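Local atomic coordinates of 401aa long hypothetical glucose-1-phosphate thymidylyltransferase (Sulfolobus tokodaii, PDB entry 2GGQ), a protein that works as a bifunctional enzyme in the synthesis of UDP-N-acetylglucosamine and UDP-N-acetylgalactosamine, probably with sugar-1-phosphate nucleotidyltransferase and acetyltransferase activities. Residues A3-A8 with L94-D99; L100-E105 with A158-L163. One frame throughout, in Å; residues are numbered along the deposited sequence.

Contact 1 of 2, residues A3-A8 with L94-D99. With TTP (thymidine-5'-triphosphate), chain E.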
loop_
_atom_site.group_PDB
_atom_site.type_symbol
_atom_site.label_atom_id
_atom_site.label_comp_id
_atom_site.label_asym_id
_atom_site.label_seq_id
_atom_site.Cartn_x
_atom_site.Cartn_y
_atom_site.Cartn_z
ATOM N N ALA A 3 -14.506 -10.752 11.745
ATOM C CA ALA A 3 -13.402 -10.624 10.785
ATOM C C ALA A 3 -12.128 -10.289 11.529
ATOM O O ALA A 3 -12.173 -9.580 12.550
ATOM C CB ALA A 3 -13.712 -9.527 9.766
ATOM N N PHE A 4 -11.005 -10.798 11.025
ATOM C CA PHE A 4 -9.686 -10.439 11.527
ATOM C C PHE A 4 -8.786 -9.934 10.387
ATOM O O PHE A 4 -8.643 -10.614 9.388
ATOM C CB PHE A 4 -9.052 -11.636 12.196
ATOM C CG PHE A 4 -9.851 -12.143 13.379
ATOM C CD1 PHE A 4 -9.552 -11.695 14.661
ATOM C CD2 PHE A 4 -10.942 -13.006 13.200
ATOM C CE1 PHE A 4 -10.283 -12.134 15.768
ATOM C CE2 PHE A 4 -11.705 -13.442 14.319
ATOM C CZ PHE A 4 -11.354 -13.014 15.605
ATOM N N ILE A 5 -8.213 -8.744 10.563
ATOM C CA ILE A 5 -7.212 -8.207 9.626
ATOM C C ILE A 5 -5.845 -8.485 10.212
ATOM O O ILE A 5 -5.564 -8.081 11.356
ATOM C CB ILE A 5 -7.427 -6.692 9.349
ATOM C CG1 ILE A 5 -8.886 -6.452 8.910
ATOM C CG2 ILE A 5 -6.395 -6.177 8.275
ATOM C CD1 ILE A 5 -9.325 -4.966 8.751
ATOM N N LEU A 6 -5.033 -9.249 9.479
ATOM C CA LEU A 6 -3.695 -9.593 9.935
ATOM C C LEU A 6 -2.785 -8.466 9.461
ATOM O O LEU A 6 -2.441 -8.372 8.271
ATOM C CB LEU A 6 -3.237 -10.945 9.405
ATOM C CG LEU A 6 -4.257 -12.083 9.579
ATOM C CD1 LEU A 6 -3.702 -13.371 9.027
ATOM C CD2 LEU A 6 -4.656 -12.226 11.031
ATOM N N ALA A 7 -2.478 -7.574 10.404
ATOM C CA ALA A 7 -1.765 -6.331 10.110
ATOM C C ALA A 7 -0.491 -6.197 10.948
ATOM O O ALA A 7 -0.094 -5.071 11.321
ATOM C CB ALA A 7 -2.665 -5.148 10.342
ATOM N N ALA A 8 0.117 -7.332 11.266
ATOM C CA ALA A 8 1.301 -7.349 12.114
ATOM C C ALA A 8 2.593 -7.722 11.352
ATOM O O ALA A 8 3.572 -8.195 11.951
ATOM C CB ALA A 8 1.076 -8.285 13.307
ATOM N N LEU A 94 -13.898 -14.472 8.918
ATOM C CA LEU A 94 -13.255 -13.939 7.717
ATOM C C LEU A 94 -11.869 -13.437 8.133
ATOM O O LEU A 94 -11.748 -12.679 9.092
ATOM C CB LEU A 94 -14.063 -12.762 7.179
ATOM C CG LEU A 94 -13.799 -12.213 5.771
ATOM C CD1 LEU A 94 -13.970 -13.272 4.676
ATOM C CD2 LEU A 94 -14.880 -11.229 5.615
ATOM N N ILE A 95 -10.835 -13.888 7.428
ATOM C CA ILE A 95 -9.467 -13.451 7.678
ATOM C C ILE A 95 -8.948 -12.809 6.405
ATOM O O ILE A 95 -9.164 -13.328 5.291
ATOM C CB ILE A 95 -8.572 -14.616 8.154
ATOM C CG1 ILE A 95 -9.030 -15.076 9.559
ATOM C CG2 ILE A 95 -7.113 -14.183 8.240
ATOM C CD1 ILE A 95 -9.670 -16.397 9.555
ATOM N N ILE A 96 -8.353 -11.641 6.565
ATOM C CA ILE A 96 -7.836 -10.849 5.435
ATOM C C ILE A 96 -6.455 -10.257 5.804
ATOM O O ILE A 96 -6.233 -9.809 6.940
ATOM C CB ILE A 96 -8.840 -9.765 5.027
ATOM C CG1 ILE A 96 -8.416 -9.007 3.775
ATOM C CG2 ILE A 96 -9.000 -8.734 6.134
ATOM C CD1 ILE A 96 -9.622 -8.418 3.019
ATOM N N TYR A 97 -5.524 -10.287 4.856
ATOM C CA TYR A 97 -4.193 -9.700 5.079
ATOM C C TYR A 97 -4.274 -8.191 5.011
ATOM O O TYR A 97 -4.968 -7.653 4.161
ATOM C CB TYR A 97 -3.180 -10.216 4.060
ATOM C CG TYR A 97 -2.835 -11.671 4.170
ATOM C CD1 TYR A 97 -3.051 -12.378 5.354
ATOM C CD2 TYR A 97 -2.236 -12.337 3.100
ATOM C CE1 TYR A 97 -2.723 -13.731 5.455
ATOM C CE2 TYR A 97 -1.900 -13.702 3.190
ATOM C CZ TYR A 97 -2.148 -14.379 4.370
ATOM O OH TYR A 97 -1.805 -15.700 4.482
ATOM N N GLY A 98 -3.559 -7.518 5.905
ATOM C CA GLY A 98 -3.688 -6.076 6.082
ATOM C C GLY A 98 -3.065 -5.125 5.060
ATOM O O GLY A 98 -3.193 -3.903 5.199
ATOM N N ASP A 99 -2.424 -5.679 4.039
ATOM C CA ASP A 99 -1.843 -4.863 2.966
ATOM C C ASP A 99 -2.482 -5.087 1.582
ATOM O O ASP A 99 -1.911 -4.707 0.540
ATOM C CB ASP A 99 -0.335 -5.092 2.906
ATOM C CG ASP A 99 0.046 -6.535 2.567
ATOM O OD1 ASP A 99 -0.816 -7.429 2.409
ATOM O OD2 ASP A 99 1.259 -6.759 2.437
HETATM P PA TTP E . 4.375 -10.149 3.995
HETATM O O1A TTP E . 5.124 -11.012 2.982
HETATM O O2A TTP E . 2.882 -10.107 3.660
HETATM O O3A TTP E . 4.954 -8.603 3.971
HETATM P PB TTP E . 5.423 -7.898 5.344
HETATM O O1B TTP E . 5.025 -6.478 5.587
HETATM O O2B TTP E . 4.828 -8.628 6.523
HETATM O O3B TTP E . 6.985 -8.226 5.427
HETATM P PG TTP E . 8.216 -7.390 4.878
HETATM O O1G TTP E . 7.720 -6.189 4.084
HETATM O O2G TTP E . 9.101 -6.950 6.021
HETATM O O3G TTP E . 8.980 -8.403 4.055
HETATM O "O5'" TTP E . 4.715 -10.715 5.488
HETATM C "C5'" TTP E . 6.066 -11.126 5.813
HETATM C "C4'" TTP E . 6.564 -10.999 7.270
HETATM O "O4'" TTP E . 5.660 -10.477 8.269
HETATM C "C3'" TTP E . 6.834 -12.392 7.772
HETATM O "O3'" TTP E . 7.920 -12.299 8.712
HETATM C "C2'" TTP E . 5.537 -12.817 8.478
HETATM C "C1'" TTP E . 5.152 -11.515 9.165
HETATM N N1 TTP E . 3.720 -11.276 9.525
HETATM C C2 TTP E . 3.309 -11.309 10.908
HETATM O O2 TTP E . 4.100 -11.593 11.843
HETATM N N3 TTP E . 2.049 -11.036 11.265
HETATM C C4 TTP E . 1.139 -10.717 10.346
HETATM O O4 TTP E . -0.015 -10.459 10.729
HETATM C C5 TTP E . 1.507 -10.671 8.917
HETATM C C5M TTP E . 0.484 -10.313 7.863
HETATM C C6 TTP E . 2.828 -10.961 8.567
#

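Contact 2 of 2, residues L100-E105 with A158-L163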
loop_
_atom_site.group_PDB
_atom_site.type_symbol
_atom_site.label_atom_id
_atom_site.label_comp_id
_atom_site.label_asym_id
_atom_site.label_seq_id
_atom_site.Cartn_x
_atom_site.Cartn_y
_atom_site.Cartn_z
ATOM N N LEU A 100 -3.686 -5.662 1.582
ATOM C CA LEU A 100 -4.381 -5.973 0.349
ATOM C C LEU A 100 -5.321 -4.869 -0.021
ATOM O O LEU A 100 -6.124 -4.432 0.794
ATOM C CB LEU A 100 -5.211 -7.278 0.489
ATOM C CG LEU A 100 -4.585 -8.512 1.128
ATOM C CD1 LEU A 100 -5.635 -9.651 1.203
ATOM C CD2 LEU A 100 -3.416 -8.943 0.321
ATOM N N PHE A 101 -5.237 -4.439 -1.267
ATOM C CA PHE A 101 -6.253 -3.635 -1.854
ATOM C C PHE A 101 -6.912 -4.476 -2.921
ATOM O O PHE A 101 -6.238 -5.123 -3.708
ATOM C CB PHE A 101 -5.645 -2.390 -2.515
ATOM C CG PHE A 101 -6.668 -1.486 -3.107
ATOM C CD1 PHE A 101 -7.382 -0.614 -2.303
ATOM C CD2 PHE A 101 -6.958 -1.548 -4.468
ATOM C CE1 PHE A 101 -8.359 0.202 -2.842
ATOM C CE2 PHE A 101 -7.944 -0.735 -5.019
ATOM C CZ PHE A 101 -8.648 0.127 -4.206
ATOM N N PHE A 102 -8.233 -4.409 -2.970
ATOM C CA PHE A 102 -9.019 -5.044 -4.026
ATOM C C PHE A 102 -10.240 -4.178 -4.327
ATOM O O PHE A 102 -10.600 -3.299 -3.556
ATOM C CB PHE A 102 -9.371 -6.482 -3.643
ATOM C CG PHE A 102 -9.866 -6.622 -2.254
ATOM C CD1 PHE A 102 -11.216 -6.559 -1.988
ATOM C CD2 PHE A 102 -8.980 -6.801 -1.199
ATOM C CE1 PHE A 102 -11.677 -6.687 -0.699
ATOM C CE2 PHE A 102 -9.445 -6.911 0.083
ATOM C CZ PHE A 102 -10.790 -6.855 0.328
ATOM N N SER A 103 -10.839 -4.388 -5.483
ATOM C CA SER A 103 -11.718 -3.375 -6.067
ATOM C C SER A 103 -13.131 -3.315 -5.501
ATOM O O SER A 103 -13.836 -2.307 -5.685
ATOM C CB SER A 103 -11.801 -3.593 -7.570
ATOM O OG SER A 103 -12.418 -4.827 -7.831
ATOM N N ASN A 104 -13.550 -4.403 -4.853
ATOM C CA ASN A 104 -14.928 -4.535 -4.367
ATOM C C ASN A 104 -15.068 -5.640 -3.311
ATOM O O ASN A 104 -14.183 -6.478 -3.154
ATOM C CB ASN A 104 -15.917 -4.773 -5.530
ATOM C CG ASN A 104 -15.540 -5.971 -6.382
ATOM O OD1 ASN A 104 -15.314 -7.077 -5.868
ATOM N ND2 ASN A 104 -15.478 -5.762 -7.708
ATOM N N GLU A 105 -16.206 -5.642 -2.626
ATOM C CA GLU A 105 -16.480 -6.554 -1.516
ATOM C C GLU A 105 -17.253 -7.812 -1.947
ATOM O O GLU A 105 -17.346 -8.777 -1.182
ATOM C CB GLU A 105 -17.274 -5.800 -0.441
ATOM C CG GLU A 105 -18.722 -5.485 -0.839
ATOM C CD GLU A 105 -18.914 -4.271 -1.758
ATOM O OE1 GLU A 105 -17.935 -3.668 -2.272
ATOM O OE2 GLU A 105 -20.088 -3.897 -1.952
ATOM N N ALA A 158 -4.950 -15.148 -2.644
ATOM C CA ALA A 158 -5.273 -13.732 -2.487
ATOM C C ALA A 158 -5.297 -13.200 -1.051
ATOM O O ALA A 158 -5.493 -12.006 -0.871
ATOM C CB ALA A 158 -6.559 -13.388 -3.215
ATOM N N GLY A 159 -5.093 -14.057 -0.049
ATOM C CA GLY A 159 -5.005 -13.634 1.353
ATOM C C GLY A 159 -6.341 -13.167 1.913
ATOM O O GLY A 159 -6.376 -12.287 2.769
ATOM N N ILE A 160 -7.432 -13.761 1.401
ATOM C CA ILE A 160 -8.807 -13.551 1.879
ATOM C C ILE A 160 -9.421 -14.942 2.113
ATOM O O ILE A 160 -9.576 -15.720 1.171
ATOM C CB ILE A 160 -9.639 -12.821 0.827
ATOM C CG1 ILE A 160 -9.062 -11.402 0.574
ATOM C CG2 ILE A 160 -11.110 -12.790 1.247
ATOM C CD1 ILE A 160 -9.475 -10.773 -0.766
ATOM N N TYR A 161 -9.681 -15.256 3.376
ATOM C CA TYR A 161 -10.105 -16.593 3.804
ATOM C C TYR A 161 -11.384 -16.491 4.606
ATOM O O TYR A 161 -11.619 -15.493 5.296
ATOM C CB TYR A 161 -9.086 -17.242 4.735
ATOM C CG TYR A 161 -7.596 -17.194 4.374
ATOM C CD1 TYR A 161 -6.732 -16.346 5.044
ATOM C CD2 TYR A 161 -7.055 -18.052 3.417
ATOM C CE1 TYR A 161 -5.334 -16.305 4.744
ATOM C CE2 TYR A 161 -5.677 -18.038 3.120
ATOM C CZ TYR A 161 -4.825 -17.174 3.792
ATOM O OH TYR A 161 -3.478 -17.189 3.506
ATOM N N LYS A 162 -12.174 -17.555 4.558
ATOM C CA LYS A 162 -13.217 -17.772 5.539
ATOM C C LYS A 162 -12.925 -19.135 6.124
ATOM O O LYS A 162 -13.087 -20.159 5.450
ATOM C CB LYS A 162 -14.576 -17.745 4.861
ATOM C CG LYS A 162 -15.721 -17.435 5.767
ATOM C CD LYS A 162 -16.072 -18.617 6.634
ATOM C CE LYS A 162 -16.798 -19.703 5.839
ATOM N NZ LYS A 162 -17.227 -20.815 6.789
ATOM N N LEU A 163 -12.409 -19.147 7.339
ATOM C CA LEU A 163 -11.996 -20.387 7.967
ATOM C C LEU A 163 -12.797 -20.678 9.214
ATOM O O LEU A 163 -13.195 -19.783 9.939
ATOM C CB LEU A 163 -10.515 -20.346 8.346
ATOM C CG LEU A 163 -9.513 -19.957 7.245
ATOM C CD1 LEU A 163 -8.101 -20.072 7.797
ATOM C CD2 LEU A 163 -9.654 -20.756 5.923
#

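Contact 1 of 2, residues A3-A8 with L94-D99
Strands 3-7 and 94-97 run side by side in the same direction, their axes 4.7 Å apart and inclined at 19°, so that A3 pairs with L94 and L6 with Y97. The ladder is that of a parallel pair: F4 N gives to L94 O and F4 O takes I96 N, then L6 does the same between I96 O and G98 N. The last rung, G98 N to L6 O at 2.8 Å, is bent, with the donor well above the carbonyl plane. G98 is already past the strand, and a CB there would run into L6 O and A7 CB.

On one face of the sheet I5 and I96 lie alongside each other, CG1 of I5 being 3.6 Å from CG2 of I96. The other face belongs to F4, L6, I95 and Y97. With L6 CG anti to its carbonyl carbon (chi1 -49°), its CD1 reaches I95 CG2 at 3.6 Å. The same methyl meets the edge of the Y97 ring, in plane, with CE1 3.7 Å away. Shortened to an alanine here, the L6 side chain would probably leave I95 CG2 and that ring edge without their shared neighbour, the ring held less firmly on that edge. Y97, a likely binding residue for N-acetylglucosamine 1-phosphate, pairs its hydroxyl with Y161.

At the C-terminal end, A8 N donates to O4 of the thymine at 3.2 Å, while D99 forms a salt bridge with K23, itself bonded to the nucleotide. The nucleotide sits at the C-terminal ends of central parallel strands, as is usual in Rossmann-like folds such as this GT-A nucleotidyltransferase domain.

Contact 2 of 2, residues L100-E105 with A158-L163
A158 O takes a hydrogen bond from the indole NE1 of W206 and at the same time has the CD1 methyl of L100 pressed against it, 3.1 Å away. The setting is the GT-A nucleotidyltransferase domain, where strand 155-163 runs antiparallel to strands 93-97 and 117-123 in the central mixed sheet, while the chain leaves that sheet after Y97 and strand 100-102 pairs with strand 206-208. The contact therefore joins a small two-stranded sheet to the corner that the longer strand turns at G159.

L100 does the wedging. Its CG stands beside the backbone N, with chi1 at -46°, and CD1 goes into the corner, where G159 O is its other close oxygen at 3.2 Å. The same methyl also meets I160 CG1, at 3.9 Å. Both oxygens are thus closely packed against one apolar carbon, a tight fit. G159 makes the corner with a positive phi of 70°, a backbone turn that glycine adopts most easily, and a CB there would be tight against L100 CD1. Just before the corner, N157 OD1 accepts G159 N; N157 is a likely binding residue for N-acetylglucosamine 1-phosphate, so the packing lies next to the probable sugar site.

Further along, F102 and I160 reach toward each other. F102 CG sits between the backbone N and the carbonyl carbon (chi1 46°), which swings the ring inward to I160. N104 O lies at the ring's edge, in its plane. Over one face comes I160 CD1, a CH-pi contact in which the methyl stands 4.1 Å from the ring centroid, displaced slightly toward the CD2-CE2 rim.

Both contacts are buried, and they share a neighbourhood, their centres about 9 Å apart. Contact 1 is strand pairing in the middle of the sheet, carried by backbone hydrogen bonds and closed at one end by the nucleotide. Contact 2 is almost wholly apolar, with methyls set against carbonyls and an aromatic face, because the chain has left the sheet before strand 100-102, which approaches strand 155-163 through its side chains. The shared element is strand 93-97: it is the partner of strand 3-7 in contact 1 and the sheet neighbour of strand 155-163, Y161 N meeting I95 O at 2.8 Å, while I96 CD1 packs against F102 CE2.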